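Side-chain contacts in beta-galactosidase (Geobacillus stearothermophilus, PDB 4OIF), which probably hydrolyses terminal non-reducing beta-D-galactose residues from beta-D-galactosides and carries a bound zinc ion: residues G161-C165 against N166-E170; I415-W419 against E420-A424. All coordinates share one frame; numbering follows the deposited sequence. Where two conformers were deposited one is given.

How the contacts relate
Both contacts are local turns in which the chain enters a helix, and they follow in series, neither nested nor crossed. Contact 1 comes first, in the TIM-barrel family region, where the loop after strand 150-154 closes round zinc and starts helix 166-179. Some 250 residues later, in the trimerisation domain, contact 2 turns the end of strand 413-416 into helix 419-427. Their centres lie 25 Å apart and their nearest atoms about 9 Å, without touching. Helix 218-246 links them: its W224 stacks on H164 of contact 1, while its R226 forms a salt bridge with E420 of contact 2, so one barrel-region helix reaches both.

Contact 1. Residues G161-C165 against N166-E170; sequences GECHC and NLCQE. With ZN (zinc ion), chain D.
C163, C165 and C168 bring three thiolates to one zinc ion in a Cys4 site, where the loop runs into the first turn of helix 166-179; C123 supplies the fourth sulfur. SG of C163 reaches the metal at 2.4 Å and SG of C168 at 2.2 Å. Cysteine suits these places because its short arm ends in a soft sulfur ligand. C165 does double duty as the helix N-cap: with chi1 at 75° its SG sits between its own backbone N and carbonyl carbon, where it binds zinc and also accepts from the backbone N of C168, 3.6 Å away.

Q169 closes the turn from the other flank. Its chain is bent at chi2 (-67°), folding the amide back so that NE2 gives H164 O a nearly straight hydrogen bond of 2.8 Å. The oxygen lies in the amide plane of Q169, but the donor stands above the plane of the H164 carbonyl. A water donates to the same oxygen. S208 pairs with both Q169 NE2 and H164 ND1, while the H164 ring stacks on W224. With Q169 replaced by an alanine, H164 O would probably lose its amide donor and S208 one of its partners. At the bend of the same side chain, CG of Q169 lies 3.1 Å from the carbonyl oxygen of C165.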
loop_
_atom_site.group_PDB
_atom_site.type_symbol
_atom_site.label_atom_id
_atom_site.label_comp_id
_atom_site.label_asym_id
_atom_site.label_seq_id
_atom_site.Cartn_x
_atom_site.Cartn_y
_atom_site.Cartn_z
ATOM N N GLY A 161 -17.182 -9.601 11.683
ATOM C CA GLY A 161 -16.581 -10.445 10.671
ATOM C C GLY A 161 -17.612 -11.280 9.936
ATOM O O GLY A 161 -18.789 -11.334 10.313
ATOM N N GLU A 162 -17.170 -11.949 8.882
ATOM C CA GLU A 162 -18.086 -12.755 8.098
ATOM C C GLU A 162 -17.447 -14.072 7.700
ATOM O O GLU A 162 -16.244 -14.277 7.876
ATOM C CB GLU A 162 -18.544 -11.977 6.866
ATOM C CG GLU A 162 -17.420 -11.277 6.116
ATOM C CD GLU A 162 -17.942 -10.250 5.122
ATOM O OE1 GLU A 162 -18.500 -9.218 5.561
ATOM O OE2 GLU A 162 -17.794 -10.477 3.900
ATOM N N CYS A 163 -18.268 -14.979 7.195
ATOM C CA CYS A 163 -17.778 -16.252 6.703
ATOM C C CYS A 163 -18.456 -16.575 5.375
ATOM O O CYS A 163 -19.634 -16.271 5.183
ATOM C CB CYS A 163 -18.012 -17.369 7.725
ATOM S SG CYS A 163 -17.357 -18.965 7.191
ATOM N N HIS A 164 -17.693 -17.184 4.468
ATOM C CA HIS A 164 -18.128 -17.430 3.102
ATOM C C HIS A 164 -18.092 -18.907 2.739
ATOM O O HIS A 164 -18.122 -19.253 1.563
ATOM C CB HIS A 164 -17.249 -16.664 2.117
ATOM C CG HIS A 164 -17.272 -15.183 2.305
ATOM N ND1 HIS A 164 -18.014 -14.346 1.499
ATOM C CD2 HIS A 164 -16.629 -14.386 3.189
ATOM C CE1 HIS A 164 -17.838 -13.097 1.888
ATOM N NE2 HIS A 164 -16.996 -13.094 2.908
ATOM N N CYS A 165 -18.005 -19.771 3.742
ATOM C CA CYS A 165 -17.982 -21.208 3.502
ATOM C C CYS A 165 -19.290 -21.666 2.864
ATOM O O CYS A 165 -20.239 -20.880 2.745
ATOM C CB CYS A 165 -17.726 -21.966 4.806
ATOM S SG CYS A 165 -19.115 -22.066 5.921
ATOM N N ASN A 166 -19.349 -22.939 2.470
ATOM C CA ASN A 166 -20.521 -23.412 1.738
ATOM C C ASN A 166 -21.771 -23.466 2.626
ATOM O O ASN A 166 -22.897 -23.304 2.120
ATOM C CB ASN A 166 -20.237 -24.768 1.095
ATOM C CG ASN A 166 -19.226 -24.675 -0.051
ATOM O OD1 ASN A 166 -19.119 -23.647 -0.731
ATOM N ND2 ASN A 166 -18.483 -25.754 -0.270
ATOM N N LEU A 167 -21.577 -23.622 3.935
ATOM C CA LEU A 167 -22.671 -23.567 4.890
ATOM C C LEU A 167 -23.316 -22.189 4.859
ATOM O O LEU A 167 -24.543 -22.038 4.759
ATOM C CB LEU A 167 -22.155 -23.882 6.291
ATOM C CG LEU A 167 -21.590 -25.292 6.468
ATOM C CD1 LEU A 167 -21.407 -25.603 7.944
ATOM C CD2 LEU A 167 -22.502 -26.308 5.817
ATOM N N CYS A 168 -22.455 -21.181 4.928
ATOM C CA CYS A 168 -22.868 -19.794 4.852
ATOM C C CYS A 168 -23.451 -19.418 3.483
ATOM O O CYS A 168 -24.346 -18.577 3.410
ATOM C CB CYS A 168 -21.684 -18.884 5.205
ATOM S SG CYS A 168 -21.202 -18.956 6.985
ATOM N N GLN A 169 -22.946 -20.022 2.410
ATOM C CA GLN A 169 -23.482 -19.758 1.076
ATOM C C GLN A 169 -24.916 -20.249 1.020
ATOM O O GLN A 169 -25.818 -19.560 0.494
ATOM C CB GLN A 169 -22.650 -20.449 -0.015
ATOM C CG GLN A 169 -21.187 -20.013 -0.074
ATOM C CD GLN A 169 -21.018 -18.581 -0.512
ATOM O OE1 GLN A 169 -21.853 -18.039 -1.230
ATOM N NE2 GLN A 169 -19.931 -17.952 -0.079
ATOM N N GLU A 170 -25.128 -21.450 1.560
ATOM C CA GLU A 170 -26.472 -21.999 1.552
ATOM C C GLU A 170 -27.404 -21.166 2.424
ATOM O O GLU A 170 -28.533 -20.861 2.017
ATOM C CB GLU A 170 -26.471 -23.463 1.986
ATOM C CG GLU A 170 -26.512 -24.426 0.798
ATOM C CD GLU A 170 -27.650 -24.103 -0.187
ATOM O OE1 GLU A 170 -28.764 -23.744 0.274
ATOM O OE2 GLU A 170 -27.433 -24.197 -1.419
HETATM ZN ZN ZN D . -19.418 -20.223 7.395
HETATM O O HOH W 1 -17.397 -21.016 -0.413
#

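Contact 2. Residues I415-W419 against E420-A424; sequences ILYDW and ENNWA
Y417 and N422 meet through their polar ends: ND2 of N422 donates to the phenolic OH of Y417 at 2.8 Å, with an N-H...O angle of 162°. The hydroxyl lies in the amide plane and ND2 sits at the edge of the ring, near its plane, while the amide and ring planes are turned 89° to each other. Tyrosine suits the place by carrying an acceptor at the end of a long rigid ring, and Q267 NE2 is a second partner of the same hydroxyl.

D418 is the N-cap of the helix. Its CG stands anti to its own N (chi1 -170°), which lets OD2 fold back over the first turn and accept from N421 N at 2.8 Å, on the anti side of the carboxylate. This short acidic side chain thus satisfies an amide that has no earlier helical carbonyl to bind, while D418 O takes N422 N at 3.0 Å. One water donates to both D418 OD2 and E420 OE1. Salt bridges from D418 OD1 to K461 and from E420 OE2 to R226 probably offset the like charges of this acidic pair.

W419 O accepts from W423 N at 2.9 Å and also lies 3.3 Å above one face of the W423 indole, toward its rim. CE2 of Y417 lies over the centre of the W419 ring, 3.4 Å above the indole plane. Farther out, the two indole NE1 atoms reach F266 O and Q267 O respectively, and N421 uses its amide on L478 N and M475 O.

Strand 413-416 lies between parallel strands 456-459 and 470-473; the helix it leads into packs N421 and N422 against Y438 of helix 438-451, and W423 against helix 218-246.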
loop_
_atom_site.group_PDB
_atom_site.type_symbol
_atom_site.label_atom_id
_atom_site.label_comp_id
_atom_site.label_asym_id
_atom_site.label_seq_id
_atom_site.Cartn_x
_atom_site.Cartn_y
_atom_site.Cartn_z
ATOM N N ILE A 415 -30.146 13.892 15.103
ATOM C CA ILE A 415 -29.397 13.666 13.871
ATOM C C ILE A 415 -29.644 12.226 13.375
ATOM O O ILE A 415 -29.402 11.261 14.087
ATOM C CB ILE A 415 -27.893 13.894 14.075
ATOM C CG1 ILE A 415 -27.626 15.341 14.480
ATOM C CG2 ILE A 415 -27.112 13.503 12.813
ATOM C CD1 ILE A 415 -26.145 15.671 14.658
ATOM N N LEU A 416 -30.144 12.084 12.159
ATOM C CA LEU A 416 -30.487 10.779 11.633
ATOM C C LEU A 416 -29.275 10.129 10.960
ATOM O O LEU A 416 -28.639 10.714 10.084
ATOM C CB LEU A 416 -31.664 10.900 10.660
ATOM C CG LEU A 416 -32.130 9.669 9.883
ATOM C CD1 LEU A 416 -32.592 8.585 10.805
ATOM C CD2 LEU A 416 -33.245 10.060 8.911
ATOM N N TYR A 417 -28.958 8.924 11.420
ATOM C CA TYR A 417 -27.886 8.110 10.883
ATOM C C TYR A 417 -28.468 6.777 10.407
ATOM O O TYR A 417 -29.404 6.259 11.012
ATOM C CB TYR A 417 -26.817 7.881 11.945
ATOM C CG TYR A 417 -25.754 6.885 11.548
ATOM C CD1 TYR A 417 -24.768 7.232 10.636
ATOM C CD2 TYR A 417 -25.724 5.604 12.097
ATOM C CE1 TYR A 417 -23.776 6.337 10.275
ATOM C CE2 TYR A 417 -24.739 4.695 11.735
ATOM C CZ TYR A 417 -23.762 5.075 10.820
ATOM O OH TYR A 417 -22.766 4.205 10.426
ATOM N N ASP A 418 -27.924 6.228 9.324
ATOM C CA ASP A 418 -28.402 4.953 8.795
ATOM C C ASP A 418 -27.224 4.080 8.329
ATOM O O ASP A 418 -26.429 4.485 7.466
ATOM C CB ASP A 418 -29.394 5.198 7.655
ATOM C CG ASP A 418 -30.117 3.940 7.223
ATOM O OD1 ASP A 418 -31.068 3.535 7.910
ATOM O OD2 ASP A 418 -29.752 3.364 6.183
ATOM N N TRP A 419 -27.119 2.893 8.924
ATOM C CA TRP A 419 -26.042 1.937 8.641
ATOM C C TRP A 419 -26.073 1.467 7.196
ATOM O O TRP A 419 -25.039 1.389 6.529
ATOM C CB TRP A 419 -26.131 0.722 9.581
ATOM C CG TRP A 419 -25.241 0.793 10.821
ATOM C CD1 TRP A 419 -23.961 0.321 10.939
ATOM C CD2 TRP A 419 -25.581 1.343 12.108
ATOM N NE1 TRP A 419 -23.484 0.551 12.205
ATOM C CE2 TRP A 419 -24.457 1.170 12.947
ATOM C CE3 TRP A 419 -26.729 1.955 12.634
ATOM C CZ2 TRP A 419 -24.440 1.604 14.283
ATOM C CZ3 TRP A 419 -26.714 2.382 13.965
ATOM C CH2 TRP A 419 -25.577 2.203 14.772
ATOM N N GLU A 420 -27.263 1.135 6.715
ATOM C CA GLU A 420 -27.385 0.648 5.357
ATOM C C GLU A 420 -27.002 1.758 4.372
ATOM O O GLU A 420 -26.340 1.500 3.374
ATOM C CB GLU A 420 -28.798 0.102 5.111
ATOM C CG GLU A 420 -29.020 -1.258 5.801
ATOM C CD GLU A 420 -30.443 -1.819 5.679
ATOM O OE1 GLU A 420 -31.374 -1.099 5.258
ATOM O OE2 GLU A 420 -30.623 -3.004 6.015
ATOM N N ASN A 421 -27.387 2.992 4.677
ATOM C CA ASN A 421 -26.958 4.145 3.894
ATOM C C ASN A 421 -25.435 4.297 3.868
ATOM O O ASN A 421 -24.848 4.573 2.826
ATOM C CB ASN A 421 -27.602 5.424 4.435
ATOM C CG ASN A 421 -27.188 6.655 3.657
ATOM O OD1 ASN A 421 -27.409 6.745 2.449
ATOM N ND2 ASN A 421 -26.603 7.624 4.350
ATOM N N ASN A 422 -24.803 4.118 5.020
ATOM C CA ASN A 422 -23.351 4.123 5.100
ATOM C C ASN A 422 -22.739 3.063 4.166
ATOM O O ASN A 422 -21.861 3.360 3.348
ATOM C CB ASN A 422 -22.917 3.892 6.553
ATOM C CG ASN A 422 -21.567 4.509 6.871
ATOM O OD1 ASN A 422 -20.769 4.778 5.979
ATOM N ND2 ASN A 422 -21.301 4.718 8.151
ATOM N N TRP A 423 -23.231 1.835 4.283
ATOM C CA TRP A 423 -22.810 0.738 3.412
ATOM C C TRP A 423 -22.935 1.087 1.921
ATOM O O TRP A 423 -21.960 1.032 1.162
ATOM C CB TRP A 423 -23.625 -0.523 3.718
ATOM C CG TRP A 423 -23.352 -1.111 5.083
ATOM C CD1 TRP A 423 -22.290 -0.837 5.891
ATOM C CD2 TRP A 423 -24.162 -2.064 5.797
ATOM N NE1 TRP A 423 -22.379 -1.559 7.058
ATOM C CE2 TRP A 423 -23.520 -2.317 7.028
ATOM C CE3 TRP A 423 -25.366 -2.722 5.517
ATOM C CZ2 TRP A 423 -24.037 -3.207 7.973
ATOM C CZ3 TRP A 423 -25.880 -3.608 6.459
ATOM C CH2 TRP A 423 -25.215 -3.839 7.671
ATOM N N ALA A 424 -24.135 1.468 1.519
ATOM C CA ALA A 424 -24.438 1.652 0.112
ATOM C C ALA A 424 -23.675 2.845 -0.461
ATOM O O ALA A 424 -23.126 2.780 -1.563
ATOM C CB ALA A 424 -25.945 1.815 -0.083
HETATM O O HOH W 2 -29.730 0.599 8.411
HETATM O O HOH W 3 -32.027 1.917 5.415
#